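PDB 6DJ8: beta sliding clamp from Borrelia burgdorferi, which probably forms a ring-shaped head-to-tail homodimer around DNA, tethering DNA polymerases and other proteins to it and so conferring processivity. Local coordinates for residues A[309-317]-A[326-334]. Sequence-based numbering, arbitrary orientation.
Sequences SELQLKLLG and GEFFIKDPN
Gly326 and Gly317 form a doubly hydrogen-bonded antiparallel pair, with Gly326 N 2.8 Å from Gly317 O and a return bond from Gly317 N. Glu327 shares a face of the sheet with Leu316, Lys314 and Phe329: its CG lies 3.5 Å from CD1 of Leu316, while OE1 takes a salt bridge from Lys314 NZ at 2.8 Å, met on the anti side and 23° out of the carboxylate plane. Phe328 pairs with Leu315 through two nearly straight bonds; hydrogen-bonded and non-hydrogen-bonded pairs alternate, so these side chains take the opposite face and touch helix 284-294, Leu315 at Arg290 and Phe328 at Arg293 and Val294. In this beta hairpin of the clamp's C-terminal domain, strand 325-331 is one of its sheet's two outer strands within the chain; Gly326 and Glu327 pair with a strand of the second subunit, continuing the sheet across the dimer interface. Phe329 turns the CD2-CE2 side of its ring to Lys314 and Gln312: CE2 is 3.7 Å from CG of Lys314, whose extended chain (CG opposite the backbone N, chi1 177°) runs alongside, and Gln312 CG sits at the ring edge, its amide plane 82° from the ring. Ile330 N bonds to Leu313 O, and Leu313 N to Ile330 O, each at 3.0 Å. Lys331 lies beside Gln312, and its NZ bonds Tyr123 O of the second subunit.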
loop_
_atom_site.group_PDB
_atom_site.type_symbol
_atom_site.label_atom_id
_atom_site.label_comp_id
_atom_site.label_asym_id
_atom_site.label_seq_id
_atom_site.Cartn_x
_atom_site.Cartn_y
_atom_site.Cartn_z
ATOM N N SER A 309 38.478 2.348 5.082
ATOM C CA SER A 309 39.768 2.981 5.314
ATOM C C SER A 309 39.706 3.665 6.672
ATOM O O SER A 309 38.649 3.738 7.302
ATOM C CB SER A 309 40.119 3.984 4.206
ATOM O OG SER A 309 39.203 5.068 4.205
ATOM N N GLU A 310 40.853 4.157 7.137
ATOM C CA GLU A 310 40.897 4.779 8.456
ATOM C C GLU A 310 40.024 6.030 8.515
ATOM O O GLU A 310 39.381 6.301 9.535
ATOM C CB GLU A 310 42.338 5.096 8.840
ATOM C CG GLU A 310 42.508 5.855 10.154
ATOM C CD GLU A 310 43.963 5.810 10.647
ATOM O OE1 GLU A 310 44.775 5.095 10.013
ATOM O OE2 GLU A 310 44.286 6.466 11.667
ATOM N N LEU A 311 39.985 6.812 7.441
ATOM C CA LEU A 311 39.242 8.062 7.507
ATOM C C LEU A 311 37.780 7.933 7.110
ATOM O O LEU A 311 36.981 8.799 7.485
ATOM C CB LEU A 311 39.902 9.134 6.632
ATOM C CG LEU A 311 41.285 9.587 7.100
ATOM C CD1 LEU A 311 41.726 10.792 6.296
ATOM C CD2 LEU A 311 41.306 9.878 8.600
ATOM N N GLN A 312 37.403 6.903 6.357
ATOM C CA GLN A 312 36.029 6.863 5.884
ATOM C C GLN A 312 35.643 5.444 5.510
ATOM O O GLN A 312 36.496 4.601 5.214
ATOM C CB GLN A 312 35.835 7.748 4.655
ATOM C CG GLN A 312 36.438 7.098 3.429
ATOM C CD GLN A 312 37.435 7.961 2.732
ATOM O OE1 GLN A 312 37.715 9.075 3.165
ATOM N NE2 GLN A 312 38.011 7.437 1.658
ATOM N N LEU A 313 34.335 5.226 5.461
ATOM C CA LEU A 313 33.734 4.061 4.840
ATOM C C LEU A 313 33.091 4.532 3.544
ATOM O O LEU A 313 32.299 5.480 3.554
ATOM C CB LEU A 313 32.670 3.439 5.745
ATOM C CG LEU A 313 31.757 2.386 5.121
ATOM C CD1 LEU A 313 32.547 1.175 4.657
ATOM C CD2 LEU A 313 30.617 1.975 6.083
ATOM N N LYS A 314 33.413 3.869 2.439
ATOM C CA LYS A 314 32.875 4.221 1.132
ATOM C C LYS A 314 31.817 3.203 0.730
ATOM O O LYS A 314 32.041 1.996 0.830
ATOM C CB LYS A 314 33.988 4.270 0.079
ATOM C CG LYS A 314 33.480 4.566 -1.333
ATOM C CD LYS A 314 34.593 4.476 -2.377
ATOM C CE LYS A 314 34.095 5.079 -3.695
ATOM N NZ LYS A 314 34.833 4.618 -4.905
ATOM N N LEU A 315 30.651 3.689 0.318
ATOM C CA LEU A 315 29.576 2.841 -0.191
ATOM C C LEU A 315 29.401 3.157 -1.669
ATOM O O LEU A 315 29.161 4.313 -2.033
ATOM C CB LEU A 315 28.258 3.066 0.551
ATOM C CG LEU A 315 28.223 3.404 2.041
ATOM C CD1 LEU A 315 26.806 3.821 2.416
ATOM C CD2 LEU A 315 28.673 2.242 2.898
ATOM N N LEU A 316 29.512 2.133 -2.512
ATOM C CA LEU A 316 29.506 2.315 -3.956
ATOM C C LEU A 316 28.442 1.427 -4.578
ATOM O O LEU A 316 28.494 0.198 -4.446
ATOM C CB LEU A 316 30.880 2.004 -4.547
ATOM C CG LEU A 316 30.982 1.881 -6.064
ATOM C CD1 LEU A 316 30.657 3.220 -6.706
ATOM C CD2 LEU A 316 32.422 1.467 -6.431
ATOM N N GLY A 317 27.489 2.057 -5.259
ATOM C CA GLY A 317 26.522 1.352 -6.063
ATOM C C GLY A 317 26.844 1.625 -7.513
ATOM O O GLY A 317 26.853 2.785 -7.947
ATOM N N GLY A 326 26.640 5.555 -7.951
ATOM C CA GLY A 326 26.496 6.432 -6.802
ATOM C C GLY A 326 27.504 6.105 -5.702
ATOM O O GLY A 326 27.670 4.935 -5.335
ATOM N N GLU A 327 28.191 7.118 -5.179
ATOM C CA GLU A 327 29.227 6.933 -4.165
ATOM C C GLU A 327 28.909 7.779 -2.945
ATOM O O GLU A 327 28.726 8.995 -3.065
ATOM C CB GLU A 327 30.615 7.332 -4.687
ATOM C CG GLU A 327 31.094 6.623 -5.936
ATOM C CD GLU A 327 32.396 7.213 -6.471
ATOM O OE1 GLU A 327 33.432 6.513 -6.443
ATOM O OE2 GLU A 327 32.394 8.399 -6.869
ATOM N N PHE A 328 28.860 7.146 -1.775
ATOM C CA PHE A 328 28.617 7.856 -0.527
ATOM C C PHE A 328 29.674 7.495 0.502
ATOM O O PHE A 328 30.100 6.339 0.601
ATOM C CB PHE A 328 27.254 7.537 0.061
ATOM C CG PHE A 328 26.092 7.897 -0.857
ATOM C CD1 PHE A 328 25.709 7.035 -1.870
ATOM C CD2 PHE A 328 25.407 9.086 -0.694
ATOM C CE1 PHE A 328 24.631 7.353 -2.735
ATOM C CE2 PHE A 328 24.341 9.420 -1.547
ATOM C CZ PHE A 328 23.957 8.540 -2.560
ATOM N N PHE A 329 30.019 8.486 1.319
ATOM C CA PHE A 329 31.066 8.375 2.320
ATOM C C PHE A 329 30.503 8.668 3.702
ATOM O O PHE A 329 29.639 9.539 3.866
ATOM C CB PHE A 329 32.206 9.339 1.993
ATOM C CG PHE A 329 32.900 9.025 0.707
ATOM C CD1 PHE A 329 32.415 9.521 -0.501
ATOM C CD2 PHE A 329 34.052 8.237 0.702
ATOM C CE1 PHE A 329 33.059 9.232 -1.692
ATOM C CE2 PHE A 329 34.705 7.948 -0.482
ATOM C CZ PHE A 329 34.203 8.446 -1.685
ATOM N N ILE A 330 31.000 7.931 4.694
ATOM C CA ILE A 330 30.687 8.149 6.098
ATOM C C ILE A 330 31.999 8.371 6.830
ATOM O O ILE A 330 32.927 7.561 6.700
ATOM C CB ILE A 330 29.919 6.960 6.696
ATOM C CG1 ILE A 330 28.588 6.770 5.960
ATOM C CG2 ILE A 330 29.716 7.160 8.202
ATOM C CD1 ILE A 330 27.758 5.515 6.421
ATOM N N LYS A 331 32.089 9.481 7.565
ATOM C CA LYS A 331 33.345 9.903 8.175
ATOM C C LYS A 331 33.116 10.287 9.631
ATOM O O LYS A 331 31.994 10.227 10.140
ATOM C CB LYS A 331 33.965 11.073 7.406
ATOM C CG LYS A 331 34.170 10.815 5.916
ATOM C CD LYS A 331 34.667 12.085 5.192
ATOM C CE LYS A 331 34.964 11.796 3.723
ATOM N NZ LYS A 331 35.361 13.032 2.963
ATOM N N ASP A 332 34.200 10.693 10.294
ATOM C CA ASP A 332 34.123 11.157 11.672
ATOM C C ASP A 332 33.061 12.250 11.796
ATOM O O ASP A 332 32.938 13.095 10.904
ATOM C CB ASP A 332 35.494 11.677 12.115
ATOM C CG ASP A 332 35.489 12.223 13.529
ATOM O OD1 ASP A 332 35.135 13.406 13.717
ATOM O OD2 ASP A 332 35.834 11.459 14.453
ATOM N N PRO A 333 32.262 12.266 12.877
ATOM C CA PRO A 333 32.261 11.478 14.120
ATOM C C PRO A 333 31.359 10.259 13.994
ATOM O O PRO A 333 30.934 9.692 14.980
ATOM C CB PRO A 333 31.750 12.469 15.173
ATOM C CG PRO A 333 30.685 13.251 14.428
ATOM C CD PRO A 333 31.187 13.277 12.989
ATOM N N ASN A 334 31.049 9.871 12.760
ATOM C CA ASN A 334 30.141 8.760 12.490
ATOM C C ASN A 334 30.838 7.448 12.156
ATOM O O ASN A 334 30.147 6.447 11.912
ATOM C CB ASN A 334 29.197 9.127 11.344
ATOM C CG ASN A 334 28.463 10.417 11.594
ATOM O OD1 ASN A 334 27.872 10.595 12.658
ATOM N ND2 ASN A 334 28.502 11.334 10.622
HETATM O O HOH W 1 36.859 9.974 9.735
#